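Local coordinates for N-acetylneuraminate lyase (Fusobacterium nucleatum subsp. nucleatum ATCC 25586, PDB 5ZKA), which is a lyase of the dihydrodipicolinate synthetase family, built as a TIM barrel in which parallel strands are ringed by helices, at residues 21-26 / 51-56; 27-32 / 281-286; 42-47 / 78-83; 63-68 / 91-96; 231-236 / 247-252. All blocks are in the same frame, centred on the assembly; numbering follows the deposited sequence.

Contact 1: residues 21-26 / 51-56; sequences IYSALM and MKVDGL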
# COMPACT_ATOMS: atom_id res chain seq x y z
N ILE A 21 -16.20 11.42 -3.40
CA ILE A 21 -16.39 10.40 -2.37
C ILE A 21 -17.77 9.78 -2.53
O ILE A 21 -18.78 10.48 -2.48
CB ILE A 21 -16.24 11.02 -0.97
CG1 ILE A 21 -14.89 11.74 -0.84
CG2 ILE A 21 -16.43 9.97 0.10
CD1 ILE A 21 -13.70 10.82 -0.91
N TYR A 22 -17.81 8.46 -2.72
CA TYR A 22 -19.05 7.69 -2.87
C TYR A 22 -19.25 6.79 -1.66
O TYR A 22 -18.36 6.00 -1.32
CB TYR A 22 -19.02 6.79 -4.11
CG TYR A 22 -19.09 7.49 -5.45
CD1 TYR A 22 -18.07 8.32 -5.88
CD2 TYR A 22 -20.16 7.26 -6.31
CE1 TYR A 22 -18.13 8.95 -7.10
CE2 TYR A 22 -20.23 7.88 -7.55
CZ TYR A 22 -19.20 8.72 -7.94
OH TYR A 22 -19.24 9.35 -9.15
N SER A 23 -20.43 6.84 -1.04
CA SER A 23 -20.78 5.82 -0.06
C SER A 23 -21.24 4.56 -0.78
O SER A 23 -22.09 4.63 -1.67
CB SER A 23 -21.89 6.31 0.87
OG SER A 23 -21.40 7.22 1.84
N ALA A 24 -20.70 3.42 -0.38
CA ALA A 24 -21.27 2.14 -0.78
C ALA A 24 -22.51 1.95 0.07
O ALA A 24 -22.42 1.66 1.27
CB ALA A 24 -20.27 1.00 -0.60
N LEU A 25 -23.66 2.19 -0.55
CA LEU A 25 -24.90 2.35 0.18
C LEU A 25 -25.28 1.08 0.94
O LEU A 25 -25.39 0.00 0.36
CB LEU A 25 -26.00 2.74 -0.80
CG LEU A 25 -27.37 3.06 -0.19
CD1 LEU A 25 -27.26 4.33 0.64
CD2 LEU A 25 -28.41 3.21 -1.30
N MET A 26 -25.49 1.22 2.24
CA MET A 26 -26.01 0.11 3.03
C MET A 26 -27.52 0.03 2.90
O MET A 26 -28.20 1.03 2.67
CB MET A 26 -25.62 0.27 4.49
CG MET A 26 -24.13 0.39 4.68
SD MET A 26 -23.55 -0.49 6.13
CE MET A 26 -23.98 -2.18 5.76
N MET A 51 -23.73 13.37 5.37
CA MET A 51 -22.38 13.01 4.96
C MET A 51 -21.90 13.84 3.78
O MET A 51 -20.69 13.91 3.54
CB MET A 51 -22.29 11.52 4.63
CG MET A 51 -22.68 10.60 5.79
SD MET A 51 -21.58 10.70 7.25
CE MET A 51 -22.40 11.96 8.26
N LYS A 52 -22.81 14.48 3.04
CA LYS A 52 -22.46 15.32 1.89
C LYS A 52 -21.61 14.57 0.87
O LYS A 52 -20.73 15.14 0.23
CB LYS A 52 -21.74 16.60 2.35
CG LYS A 52 -22.57 17.50 3.23
CD LYS A 52 -23.82 17.96 2.51
CE LYS A 52 -24.46 19.12 3.27
NZ LYS A 52 -25.61 19.70 2.53
N VAL A 53 -21.90 13.27 0.69
CA VAL A 53 -21.15 12.49 -0.30
C VAL A 53 -21.39 13.06 -1.69
O VAL A 53 -22.42 13.69 -1.98
CB VAL A 53 -21.54 11.00 -0.28
CG1 VAL A 53 -21.21 10.38 1.06
CG2 VAL A 53 -23.01 10.84 -0.63
N ASP A 54 -20.41 12.85 -2.56
CA ASP A 54 -20.54 13.21 -3.97
C ASP A 54 -21.33 12.18 -4.77
O ASP A 54 -21.81 12.50 -5.85
CB ASP A 54 -19.14 13.36 -4.59
CG ASP A 54 -18.28 14.36 -3.83
OD1 ASP A 54 -18.69 15.53 -3.75
OD2 ASP A 54 -17.22 13.97 -3.30
N GLY A 55 -21.47 10.96 -4.26
CA GLY A 55 -22.15 9.93 -5.03
C GLY A 55 -22.56 8.77 -4.14
O GLY A 55 -22.14 8.67 -2.98
N LEU A 56 -23.41 7.91 -4.70
CA LEU A 56 -23.80 6.66 -4.06
C LEU A 56 -23.46 5.51 -4.98
O LEU A 56 -23.74 5.57 -6.18
CB LEU A 56 -25.30 6.64 -3.72
CG LEU A 56 -25.76 7.66 -2.67
CD1 LEU A 56 -27.28 7.62 -2.52
CD2 LEU A 56 -25.08 7.40 -1.33
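Strands 20-24 and 55-58 are neighbouring parallel staves of the barrel, and this contact is where they begin to pair. Ile-21 is gripped at both polar atoms of its backbone. Ile-21 N donates almost straight (168°) to Asp-54 OD2 at 2.7 Å, using the anti lone pair of the carboxylate. Ile-21 O takes the N-H of Asp-54 N at 2.9 Å, in the carbonyl plane, and more weakly that of Gly-55. The other carboxylate oxygen, Asp-54 OD1, forms a salt bridge with Lys-231. Two residues on, Ser-23 N donates to Gly-55 O at 3.2 Å from above the carbonyl plane. Together with helix 37-49, the two strands make the first beta-alpha-beta unit of the TIM barrel. On one side of the sheet the Tyr-22 ring lies over the backbone of Gly-55, whose CA is 3.9 Å from the ring centroid in a CH-pi contact; the phenol OH bonds to Met-18 O. On the other side Ser-23 OG, anti to its carbonyl carbon and hydrogen-bonded to Asn-47 OD1, touches Val-53 CG1 at 3.3 Å. Leu-56 CD2 reaches Ser-23 CB at 4.0 Å on that side, and also meets Leu-25 CD1 at 4.2 Å.

Contact 2: residues 27-32 / 281-286; sequences VPYNED and YCRKPM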
# COMPACT_ATOMS: atom_id res chain seq x y z
N VAL A 27 -28.04 -1.17 3.08
CA VAL A 27 -29.46 -1.46 2.88
C VAL A 27 -30.01 -2.04 4.17
O VAL A 27 -29.42 -2.98 4.71
CB VAL A 27 -29.71 -2.42 1.71
CG1 VAL A 27 -31.21 -2.74 1.59
CG2 VAL A 27 -29.18 -1.81 0.42
N PRO A 28 -31.11 -1.51 4.71
CA PRO A 28 -31.70 -2.11 5.91
C PRO A 28 -32.69 -3.20 5.55
O PRO A 28 -33.59 -3.00 4.72
CB PRO A 28 -32.38 -0.91 6.60
CG PRO A 28 -32.76 -0.01 5.47
CD PRO A 28 -31.73 -0.22 4.37
N TYR A 29 -32.53 -4.35 6.18
CA TYR A 29 -33.37 -5.51 5.94
C TYR A 29 -34.19 -5.81 7.18
O TYR A 29 -33.76 -5.55 8.31
CB TYR A 29 -32.52 -6.73 5.55
CG TYR A 29 -31.73 -6.52 4.29
CD1 TYR A 29 -32.33 -6.67 3.04
CD2 TYR A 29 -30.39 -6.13 4.34
CE1 TYR A 29 -31.61 -6.45 1.86
CE2 TYR A 29 -29.65 -5.91 3.17
CZ TYR A 29 -30.27 -6.08 1.93
OH TYR A 29 -29.54 -5.85 0.78
N ASN A 30 -35.40 -6.34 6.97
CA ASN A 30 -36.22 -6.80 8.07
C ASN A 30 -35.72 -8.16 8.56
O ASN A 30 -34.78 -8.74 8.00
CB ASN A 30 -37.69 -6.86 7.64
CG ASN A 30 -38.24 -5.51 7.25
OD1 ASN A 30 -38.08 -4.54 7.99
ND2 ASN A 30 -38.88 -5.43 6.09
N GLU A 31 -36.37 -8.68 9.60
CA GLU A 31 -35.96 -9.96 10.17
C GLU A 31 -36.00 -11.07 9.11
O GLU A 31 -35.09 -11.91 9.06
CB GLU A 31 -36.86 -10.32 11.35
CG GLU A 31 -36.52 -9.59 12.64
CD GLU A 31 -37.76 -9.24 13.45
OE1 GLU A 31 -37.78 -8.16 14.08
OE2 GLU A 31 -38.71 -10.05 13.46
N ASP A 32 -37.02 -11.07 8.26
CA ASP A 32 -37.17 -12.11 7.24
C ASP A 32 -36.33 -11.84 6.00
O ASP A 32 -36.51 -12.54 4.99
CB ASP A 32 -38.65 -12.27 6.87
CG ASP A 32 -39.20 -11.07 6.09
OD1 ASP A 32 -38.61 -9.98 6.15
OD2 ASP A 32 -40.24 -11.24 5.42
N TYR A 281 -31.65 -4.65 9.99
CA TYR A 281 -30.83 -5.83 10.26
C TYR A 281 -29.97 -6.17 9.06
O TYR A 281 -30.14 -5.63 7.96
CB TYR A 281 -31.70 -7.04 10.62
CG TYR A 281 -32.63 -6.81 11.79
CD1 TYR A 281 -32.13 -6.69 13.09
CD2 TYR A 281 -33.99 -6.69 11.60
CE1 TYR A 281 -32.98 -6.47 14.16
CE2 TYR A 281 -34.84 -6.46 12.67
CZ TYR A 281 -34.33 -6.35 13.95
OH TYR A 281 -35.18 -6.13 15.01
N CYS A 282 -29.02 -7.09 9.28
CA CYS A 282 -28.25 -7.66 8.19
C CYS A 282 -28.93 -8.92 7.69
O CYS A 282 -29.73 -9.54 8.39
CB CYS A 282 -26.82 -7.99 8.64
SG CYS A 282 -25.82 -6.54 9.07
N ARG A 283 -28.57 -9.33 6.47
CA ARG A 283 -29.14 -10.54 5.89
C ARG A 283 -28.57 -11.77 6.59
O ARG A 283 -27.35 -11.86 6.80
CB ARG A 283 -28.84 -10.61 4.39
CG ARG A 283 -29.74 -9.75 3.50
CD ARG A 283 -31.17 -10.28 3.45
NE ARG A 283 -31.25 -11.54 2.70
CZ ARG A 283 -32.09 -11.78 1.70
NH1 ARG A 283 -32.97 -10.86 1.32
NH2 ARG A 283 -32.06 -12.95 1.08
N LYS A 284 -29.43 -12.72 6.95
CA LYS A 284 -28.91 -13.98 7.46
C LYS A 284 -28.04 -14.64 6.39
O LYS A 284 -28.31 -14.50 5.19
CB LYS A 284 -30.04 -14.91 7.86
CG LYS A 284 -30.75 -14.48 9.13
CD LYS A 284 -31.94 -15.36 9.41
CE LYS A 284 -32.99 -14.60 10.19
NZ LYS A 284 -34.21 -15.42 10.38
N PRO A 285 -26.98 -15.36 6.78
CA PRO A 285 -26.61 -15.74 8.15
C PRO A 285 -25.70 -14.75 8.88
O PRO A 285 -25.04 -15.19 9.83
CB PRO A 285 -25.86 -17.06 7.95
CG PRO A 285 -25.23 -16.91 6.56
CD PRO A 285 -25.94 -15.78 5.82
N MET A 286 -25.63 -13.48 8.46
CA MET A 286 -24.89 -12.49 9.24
C MET A 286 -25.35 -12.56 10.69
O MET A 286 -26.56 -12.59 10.98
CB MET A 286 -25.10 -11.08 8.70
CG MET A 286 -24.47 -10.79 7.33
SD MET A 286 -22.69 -11.08 7.27
CE MET A 286 -22.22 -10.05 5.89
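Val-27 lies in the loop after strand 20-24 of the TIM barrel, and its CG1 lies under one face of the Tyr-29 ring, toward the rim. Pro-28 turns to helix 37-49, packing on Leu-40 and Ile-43. At Tyr-29 the loop forms a single antiparallel, hydrogen-bonded pair with Tyr-281, from the loop between helices 264-274 and 291-304. Tyr-29 N donates to Tyr-281 O at 3.2 Å, and Tyr-281 N returns a shorter bond of 2.8 Å to Tyr-29 O, each in the carbonyl plane. Over the centre of the opposite ring face sits Arg-283 CG, 3.7 Å from the Tyr-29 centroid, so aliphatic carbons complete the sandwich. The phenol OH is held by Gly-63 O, and the Arg-283 guanidinium hydrogen-bonds to Gly-33 O and forms a salt bridge with Glu-72. Asn-30 turns away and bonds to Ser-34. Glu-31 runs alongside Tyr-281 in the same direction, its CG 3.6 Å from Tyr-281 CE2, while its carbonyl oxygen O meets Lys-284 CE, also at 3.6 Å.

Contact 3: residues 42-47 / 78-83; sequences EIIRYN and EIAIDE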
# COMPACT_ATOMS: atom_id res chain seq x y z
N GLU A 42 -34.13 6.60 4.49
CA GLU A 42 -33.46 7.34 5.56
C GLU A 42 -31.95 7.26 5.43
O GLU A 42 -31.24 8.24 5.71
CB GLU A 42 -33.90 6.81 6.92
CG GLU A 42 -35.37 7.12 7.26
CD GLU A 42 -35.74 6.70 8.66
OE1 GLU A 42 -34.84 6.27 9.41
OE2 GLU A 42 -36.95 6.77 9.01
N ILE A 43 -31.43 6.10 5.04
CA ILE A 43 -29.98 5.98 4.87
C ILE A 43 -29.50 6.82 3.70
O ILE A 43 -28.46 7.48 3.77
CB ILE A 43 -29.59 4.50 4.69
CG1 ILE A 43 -29.90 3.70 5.95
CG2 ILE A 43 -28.11 4.38 4.33
CD1 ILE A 43 -29.60 2.19 5.79
N ILE A 44 -30.25 6.80 2.60
CA ILE A 44 -29.93 7.64 1.45
C ILE A 44 -29.93 9.12 1.85
O ILE A 44 -29.00 9.86 1.52
CB ILE A 44 -30.92 7.37 0.30
CG1 ILE A 44 -30.71 5.96 -0.26
CG2 ILE A 44 -30.77 8.41 -0.79
CD1 ILE A 44 -31.89 5.44 -1.08
N ARG A 45 -30.99 9.56 2.53
CA ARG A 45 -31.06 10.96 2.94
C ARG A 45 -29.89 11.34 3.85
O ARG A 45 -29.31 12.41 3.71
CB ARG A 45 -32.40 11.25 3.64
CG ARG A 45 -33.60 11.25 2.70
CD ARG A 45 -34.03 12.66 2.27
NE ARG A 45 -32.96 13.40 1.58
CZ ARG A 45 -32.67 13.26 0.29
NH1 ARG A 45 -33.34 12.41 -0.47
NH2 ARG A 45 -31.68 13.98 -0.24
N TYR A 46 -29.52 10.45 4.78
CA TYR A 46 -28.39 10.73 5.66
C TYR A 46 -27.10 10.91 4.85
O TYR A 46 -26.34 11.86 5.09
CB TYR A 46 -28.23 9.61 6.68
CG TYR A 46 -27.23 9.90 7.78
CD1 TYR A 46 -27.57 10.73 8.84
CD2 TYR A 46 -25.97 9.32 7.77
CE1 TYR A 46 -26.66 10.99 9.86
CE2 TYR A 46 -25.06 9.58 8.77
CZ TYR A 46 -25.41 10.41 9.81
OH TYR A 46 -24.49 10.66 10.81
N ASN A 47 -26.85 10.03 3.88
CA ASN A 47 -25.63 10.14 3.08
C ASN A 47 -25.60 11.45 2.29
O ASN A 47 -24.56 12.13 2.24
CB ASN A 47 -25.52 8.95 2.13
CG ASN A 47 -24.85 7.78 2.78
OD1 ASN A 47 -23.63 7.78 2.95
ND2 ASN A 47 -25.62 6.77 3.17
N GLU A 78 -34.56 0.74 -7.59
CA GLU A 78 -35.71 1.64 -7.79
C GLU A 78 -35.78 2.71 -6.71
O GLU A 78 -35.96 3.90 -7.00
CB GLU A 78 -37.03 0.87 -7.77
CG GLU A 78 -37.18 -0.25 -8.73
CD GLU A 78 -38.48 -1.00 -8.49
OE1 GLU A 78 -39.43 -0.39 -7.95
OE2 GLU A 78 -38.53 -2.21 -8.82
N ILE A 79 -35.72 2.29 -5.45
CA ILE A 79 -35.84 3.22 -4.34
C ILE A 79 -34.68 4.22 -4.36
O ILE A 79 -34.88 5.43 -4.21
CB ILE A 79 -35.90 2.45 -3.01
CG1 ILE A 79 -37.19 1.62 -2.96
CG2 ILE A 79 -35.83 3.40 -1.80
CD1 ILE A 79 -37.12 0.45 -1.99
N ALA A 80 -33.46 3.73 -4.58
CA ALA A 80 -32.29 4.60 -4.48
C ALA A 80 -32.39 5.77 -5.45
O ALA A 80 -32.19 6.93 -5.06
CB ALA A 80 -31.01 3.79 -4.72
N ILE A 81 -32.71 5.50 -6.72
CA ILE A 81 -32.76 6.61 -7.68
C ILE A 81 -34.02 7.45 -7.48
O ILE A 81 -34.02 8.65 -7.78
CB ILE A 81 -32.62 6.08 -9.12
CG1 ILE A 81 -32.33 7.24 -10.08
CG2 ILE A 81 -33.86 5.30 -9.55
CD1 ILE A 81 -31.83 6.79 -11.43
N ASP A 82 -35.10 6.86 -6.98
CA ASP A 82 -36.28 7.67 -6.68
C ASP A 82 -36.00 8.63 -5.54
O ASP A 82 -36.43 9.79 -5.58
CB ASP A 82 -37.46 6.77 -6.34
CG ASP A 82 -38.71 7.56 -6.00
OD1 ASP A 82 -39.30 8.15 -6.92
OD2 ASP A 82 -39.09 7.58 -4.80
N GLU A 83 -35.27 8.18 -4.52
CA GLU A 83 -34.98 9.04 -3.38
C GLU A 83 -33.86 10.03 -3.68
O GLU A 83 -33.94 11.20 -3.29
CB GLU A 83 -34.61 8.19 -2.17
CG GLU A 83 -34.45 8.99 -0.89
CD GLU A 83 -35.74 9.66 -0.45
OE1 GLU A 83 -36.83 9.07 -0.64
OE2 GLU A 83 -35.67 10.78 0.10
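Arg-45 and Glu-83 carry the polar half of this helix-helix contact. Bends at chi2 (-99°) and chi3 (59°) swing the guanidinium over to helix 70-84, where one nitrogen, NH1, gives two bonds to the same residue. Arg-45 NH1 reaches the carboxylate Glu-83 OE2 at 2.9 Å in a fairly straight salt bridge that uses the anti lone pair, and the backbone Glu-83 O at 3.1 Å from well above the carbonyl plane. Both acceptors lie close to the guanidinium plane, which should fix its rotation. Arg-45 NE has its own acid, Asp-49. Glu-83 is shared as well: its OE1 pairs with Arg-41, so the carboxylate lies between two arginines and is probably kept ionised. Within helix 37-49, Asn-47 ND2 donates back to Ile-43 O at 3.0 Å, an oxygen that also accepts the helical N-H of Asn-47, and it bonds in addition to Asn-224 OD1. Beneath the charges the contact is apolar. Ile-44 CD1 presses on Ala-80 CA at 3.5 Å, and Ile-44 CG2 lies 3.7 Å from Glu-83 CG, the methylene part of the acid. The short axes cross at -43° and 10.0 Å apart, the parallel-running packing of successive helices 37-49 and 70-84 in the outer layer of a TIM barrel.

Contact 4: residues 63-68 / 91-96; sequences GENFMI and IAQVGS
The ring of Phe-66 lies under the amide of its neighbour Asn-65, whose OD1 sits over the ring centre, 3.4 Å above the plane. The same ring turns its edge to Gly-95, Phe-66 CE1 coming within 3.5 Å of Gly-95 O near the ring plane. Separately, Phe-66 CZ lies 3.7 Å from Gln-93 NE2. No direct hydrogen bond spans the contact; two waters do the joining. One water donates both to Asn-65 OD1 and, at 2.6 Å, to Gly-95 O. The other accepts from Asn-65 ND2 and donates to Gln-93 O, 2.7 Å from each of these atoms. Both ends of the Asn-65 amide are thus used. Gln-93, bent at chi2 (-74°), keeps its own amide for other partners: NE2 bonds to Gly-59 O, and OE1 accepts from Val-120 N and from Gly-95 N. The 3-10 turn 65-67 thereby closes, through water, on the tail of barrel strand 89-93, with helix 70-84 meeting Asn-65 at Lys-73 and helix 99-112 packing on Val-94.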
# COMPACT_ATOMS: atom_id res chain seq x y z
N GLY A 63 -23.80 -3.29 0.40
CA GLY A 63 -25.24 -3.37 0.47
C GLY A 63 -25.78 -4.77 0.63
O GLY A 63 -26.99 -4.98 0.52
N GLU A 64 -24.90 -5.75 0.88
CA GLU A 64 -25.27 -7.15 1.01
C GLU A 64 -25.88 -7.69 -0.28
O GLU A 64 -26.68 -8.64 -0.28
CB GLU A 64 -26.18 -7.36 2.23
CG GLU A 64 -25.44 -6.96 3.54
CD GLU A 64 -26.36 -6.83 4.74
OE1 GLU A 64 -27.00 -7.83 5.13
OE2 GLU A 64 -26.45 -5.70 5.28
N ASN A 65 -25.45 -7.09 -1.40
CA ASN A 65 -26.02 -7.40 -2.71
C ASN A 65 -25.98 -8.89 -3.04
O ASN A 65 -26.96 -9.45 -3.57
CB ASN A 65 -25.24 -6.60 -3.76
CG ASN A 65 -25.63 -6.97 -5.17
OD1 ASN A 65 -24.91 -7.71 -5.87
ND2 ASN A 65 -26.76 -6.44 -5.63
N PHE A 66 -24.87 -9.56 -2.75
CA PHE A 66 -24.73 -10.94 -3.20
C PHE A 66 -25.46 -11.92 -2.30
O PHE A 66 -25.44 -13.13 -2.58
CB PHE A 66 -23.24 -11.27 -3.36
CG PHE A 66 -22.55 -10.35 -4.33
CD1 PHE A 66 -22.73 -10.52 -5.70
CD2 PHE A 66 -21.83 -9.26 -3.88
CE1 PHE A 66 -22.14 -9.65 -6.60
CE2 PHE A 66 -21.25 -8.38 -4.77
CZ PHE A 66 -21.40 -8.59 -6.14
N MET A 67 -26.13 -11.43 -1.26
CA MET A 67 -26.95 -12.25 -0.37
C MET A 67 -28.44 -12.19 -0.69
O MET A 67 -29.22 -12.89 -0.04
CB MET A 67 -26.72 -11.83 1.09
CG MET A 67 -25.43 -12.40 1.69
SD MET A 67 -25.27 -11.98 3.45
CE MET A 67 -24.57 -10.36 3.31
N ILE A 68 -28.86 -11.40 -1.68
CA ILE A 68 -30.28 -11.15 -1.90
C ILE A 68 -30.66 -11.52 -3.33
O ILE A 68 -29.81 -11.79 -4.19
CB ILE A 68 -30.67 -9.69 -1.59
CG1 ILE A 68 -30.16 -8.75 -2.68
CG2 ILE A 68 -30.07 -9.26 -0.24
CD1 ILE A 68 -30.41 -7.28 -2.40
N ILE A 91 -23.84 5.16 -9.17
CA ILE A 91 -23.29 4.01 -9.89
C ILE A 91 -24.07 2.78 -9.45
O ILE A 91 -24.31 2.59 -8.25
CB ILE A 91 -21.79 3.82 -9.60
CG1 ILE A 91 -20.97 5.04 -10.03
CG2 ILE A 91 -21.25 2.53 -10.31
CD1 ILE A 91 -19.53 5.04 -9.43
N ALA A 92 -24.47 1.95 -10.42
CA ALA A 92 -25.21 0.74 -10.12
C ALA A 92 -24.31 -0.46 -10.36
O ALA A 92 -23.89 -0.70 -11.50
CB ALA A 92 -26.47 0.64 -10.99
N GLN A 93 -24.00 -1.20 -9.29
CA GLN A 93 -23.23 -2.44 -9.41
C GLN A 93 -24.17 -3.57 -9.81
O GLN A 93 -25.09 -3.91 -9.06
CB GLN A 93 -22.54 -2.74 -8.08
CG GLN A 93 -21.32 -3.68 -8.19
CD GLN A 93 -21.71 -5.11 -8.43
OE1 GLN A 93 -21.10 -5.81 -9.23
NE2 GLN A 93 -22.75 -5.56 -7.74
N VAL A 94 -23.95 -4.16 -10.99
CA VAL A 94 -24.84 -5.18 -11.53
C VAL A 94 -24.14 -6.51 -11.78
O VAL A 94 -24.75 -7.45 -12.30
CB VAL A 94 -25.53 -4.70 -12.82
CG1 VAL A 94 -26.37 -3.45 -12.55
CG2 VAL A 94 -24.51 -4.45 -13.91
N GLY A 95 -22.87 -6.64 -11.38
CA GLY A 95 -22.13 -7.86 -11.66
C GLY A 95 -22.61 -9.04 -10.86
O GLY A 95 -23.28 -8.91 -9.83
N SER A 96 -22.23 -10.24 -11.31
CA SER A 96 -22.77 -11.48 -10.77
C SER A 96 -22.04 -12.64 -11.43
O SER A 96 -21.43 -12.48 -12.50
CB SER A 96 -24.28 -11.57 -11.04
OG SER A 96 -24.77 -12.89 -10.93
O HOH W 1 -25.59 -8.46 -8.64
O HOH W 2 -26.62 -6.02 -8.33

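Contact 5: residues 231-236 / 247-252; sequences KQIFEL and KIQHTT
Ile-233 and Ile-248 slide past each other in opposite directions at the heart of this contact, Ile-233 CG1 meeting Ile-248 CG2 at 3.6 Å. Both have CG1 anti to the carbonyl carbon and an extended chi2, so their CD1 methyls reach on to further partners. Ile-248 CD1 touches Leu-236 CD1 at 3.5 Å and Gln-232 OE1 at 3.6 Å; the two side chains it meets there cross it at about right angles. Ile-233 CD1 rests on the backbone of the other helix, 3.6 Å from Gln-249 CA, and comes within 3.9 Å of Thr-252 OG1. No hydrogen bond links the segments. The near-antiparallel pair, 154° between short axes 9.4 Å apart, joins helix 223-237, which follows the last barrel strand 217-220, to helix 242-262, the first of the C-terminal helices that this family adds to its TIM barrel. Inside helix 242-262, Thr-252 OG1 donates to Ile-248 O at 3.0 Å, an oxygen that also takes the N-H of Thr-252. Outer partners hold the polar side chains in place: Thr-252 OG1 bonds to Asn-226 as well, and Gln-249, folded at chi2 (78°), gives OE1 to Leu-208 N and NE2 to Asn-253, while Leu-207 and Leu-208 of helix 207-212 pack on Ile-233. Farther out, His-250 ND1 is hydrogen-bonded to an acidic side chain of a neighbouring subunit.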
# COMPACT_ATOMS: atom_id res chain seq x y z
N LYS A 231 -14.04 13.21 2.99
CA LYS A 231 -13.90 14.33 2.06
C LYS A 231 -12.77 15.27 2.48
O LYS A 231 -12.05 15.80 1.63
CB LYS A 231 -15.22 15.10 1.96
CG LYS A 231 -16.28 14.40 1.14
CD LYS A 231 -17.46 15.32 0.89
CE LYS A 231 -17.29 16.11 -0.39
NZ LYS A 231 -18.62 16.58 -0.86
N GLN A 232 -12.60 15.48 3.79
CA GLN A 232 -11.49 16.32 4.26
C GLN A 232 -10.14 15.73 3.84
O GLN A 232 -9.31 16.42 3.25
CB GLN A 232 -11.55 16.48 5.78
CG GLN A 232 -12.66 17.39 6.28
CD GLN A 232 -12.83 17.33 7.80
OE1 GLN A 232 -12.29 16.45 8.47
NE2 GLN A 232 -13.59 18.28 8.34
N ILE A 233 -9.91 14.44 4.14
CA ILE A 233 -8.65 13.80 3.75
C ILE A 233 -8.40 14.00 2.26
O ILE A 233 -7.34 14.49 1.84
CB ILE A 233 -8.66 12.30 4.11
CG1 ILE A 233 -8.74 12.08 5.62
CG2 ILE A 233 -7.43 11.60 3.49
CD1 ILE A 233 -9.12 10.63 6.02
N PHE A 234 -9.41 13.65 1.44
CA PHE A 234 -9.29 13.75 -0.01
C PHE A 234 -8.95 15.18 -0.45
O PHE A 234 -7.98 15.39 -1.19
CB PHE A 234 -10.61 13.29 -0.64
CG PHE A 234 -10.57 13.12 -2.13
CD1 PHE A 234 -9.67 12.24 -2.72
CD2 PHE A 234 -11.45 13.84 -2.94
CE1 PHE A 234 -9.64 12.09 -4.09
CE2 PHE A 234 -11.43 13.69 -4.32
CZ PHE A 234 -10.52 12.82 -4.89
N GLU A 235 -9.72 16.17 0.03
CA GLU A 235 -9.49 17.54 -0.41
C GLU A 235 -8.18 18.09 0.11
O GLU A 235 -7.45 18.77 -0.62
CB GLU A 235 -10.65 18.44 0.03
N LEU A 236 -7.86 17.83 1.38
CA LEU A 236 -6.63 18.38 1.94
C LEU A 236 -5.41 17.80 1.23
O LEU A 236 -4.43 18.52 1.00
CB LEU A 236 -6.55 18.10 3.44
CG LEU A 236 -7.56 18.83 4.32
CD1 LEU A 236 -7.68 18.10 5.64
CD2 LEU A 236 -7.13 20.26 4.53
N LYS A 247 -3.37 13.70 9.98
CA LYS A 247 -4.02 13.71 11.29
C LYS A 247 -5.43 13.17 11.20
O LYS A 247 -5.86 12.40 12.06
CB LYS A 247 -4.02 15.12 11.89
CG LYS A 247 -2.64 15.60 12.32
CD LYS A 247 -2.73 16.72 13.35
CE LYS A 247 -1.35 17.30 13.63
NZ LYS A 247 -0.75 17.89 12.40
N ILE A 248 -6.16 13.56 10.15
CA ILE A 248 -7.54 13.10 10.00
C ILE A 248 -7.59 11.64 9.55
O ILE A 248 -8.49 10.89 9.97
CB ILE A 248 -8.27 14.04 9.03
CG1 ILE A 248 -8.29 15.46 9.61
CG2 ILE A 248 -9.69 13.54 8.76
CD1 ILE A 248 -8.71 16.54 8.63
N GLN A 249 -6.63 11.19 8.74
CA GLN A 249 -6.56 9.75 8.44
C GLN A 249 -6.26 8.95 9.70
O GLN A 249 -6.79 7.84 9.88
CB GLN A 249 -5.50 9.47 7.38
CG GLN A 249 -5.44 8.01 6.93
CD GLN A 249 -6.57 7.69 5.97
OE1 GLN A 249 -6.56 8.17 4.84
NE2 GLN A 249 -7.54 6.90 6.41
N HIS A 250 -5.41 9.48 10.58
CA HIS A 250 -5.11 8.81 11.84
C HIS A 250 -6.37 8.65 12.69
O HIS A 250 -6.63 7.59 13.26
CB HIS A 250 -4.06 9.59 12.62
CG HIS A 250 -2.64 9.31 12.21
ND1 HIS A 250 -2.21 8.08 11.77
CD2 HIS A 250 -1.54 10.10 12.26
CE1 HIS A 250 -0.91 8.14 11.53
NE2 HIS A 250 -0.48 9.35 11.82
N THR A 251 -7.14 9.73 12.83
CA THR A 251 -8.36 9.67 13.62
C THR A 251 -9.36 8.72 12.98
O THR A 251 -9.99 7.90 13.67
CB THR A 251 -8.96 11.07 13.76
OG1 THR A 251 -8.05 11.91 14.48
CG2 THR A 251 -10.30 11.02 14.50
N THR A 252 -9.51 8.82 11.66
CA THR A 252 -10.39 7.92 10.91
C THR A 252 -10.02 6.46 11.14
O THR A 252 -10.89 5.61 11.36
CB THR A 252 -10.33 8.26 9.43
OG1 THR A 252 -11.03 9.49 9.21
CG2 THR A 252 -10.96 7.16 8.55

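Overall arrangement
The five contacts span the TIM barrel and the C-terminal helices that follow it. Contact 1 pairs strands 20-24 and 55-58 in the barrel wall, about 8 Å from the chain centre; contact 4 brings the loop after strand 55-58 to the end of strand 89-93, the next strand of that sheet. Contact 3, centred 11 Å from contact 1, packs helices 37-49 and 70-84 outside those strands. Contact 2 joins segments 249 residues apart at their closest ends, with contacts 3, 4 and 5 nested inside; it touches contact 4 through Glu-64 and Gly-63. Contacts 4 and 5, centres 28 Å apart, lie on opposite sides of the chain centre. Contact 2 joins the first barrel loop, and contact 5 the last barrel helix, to the C-terminal part.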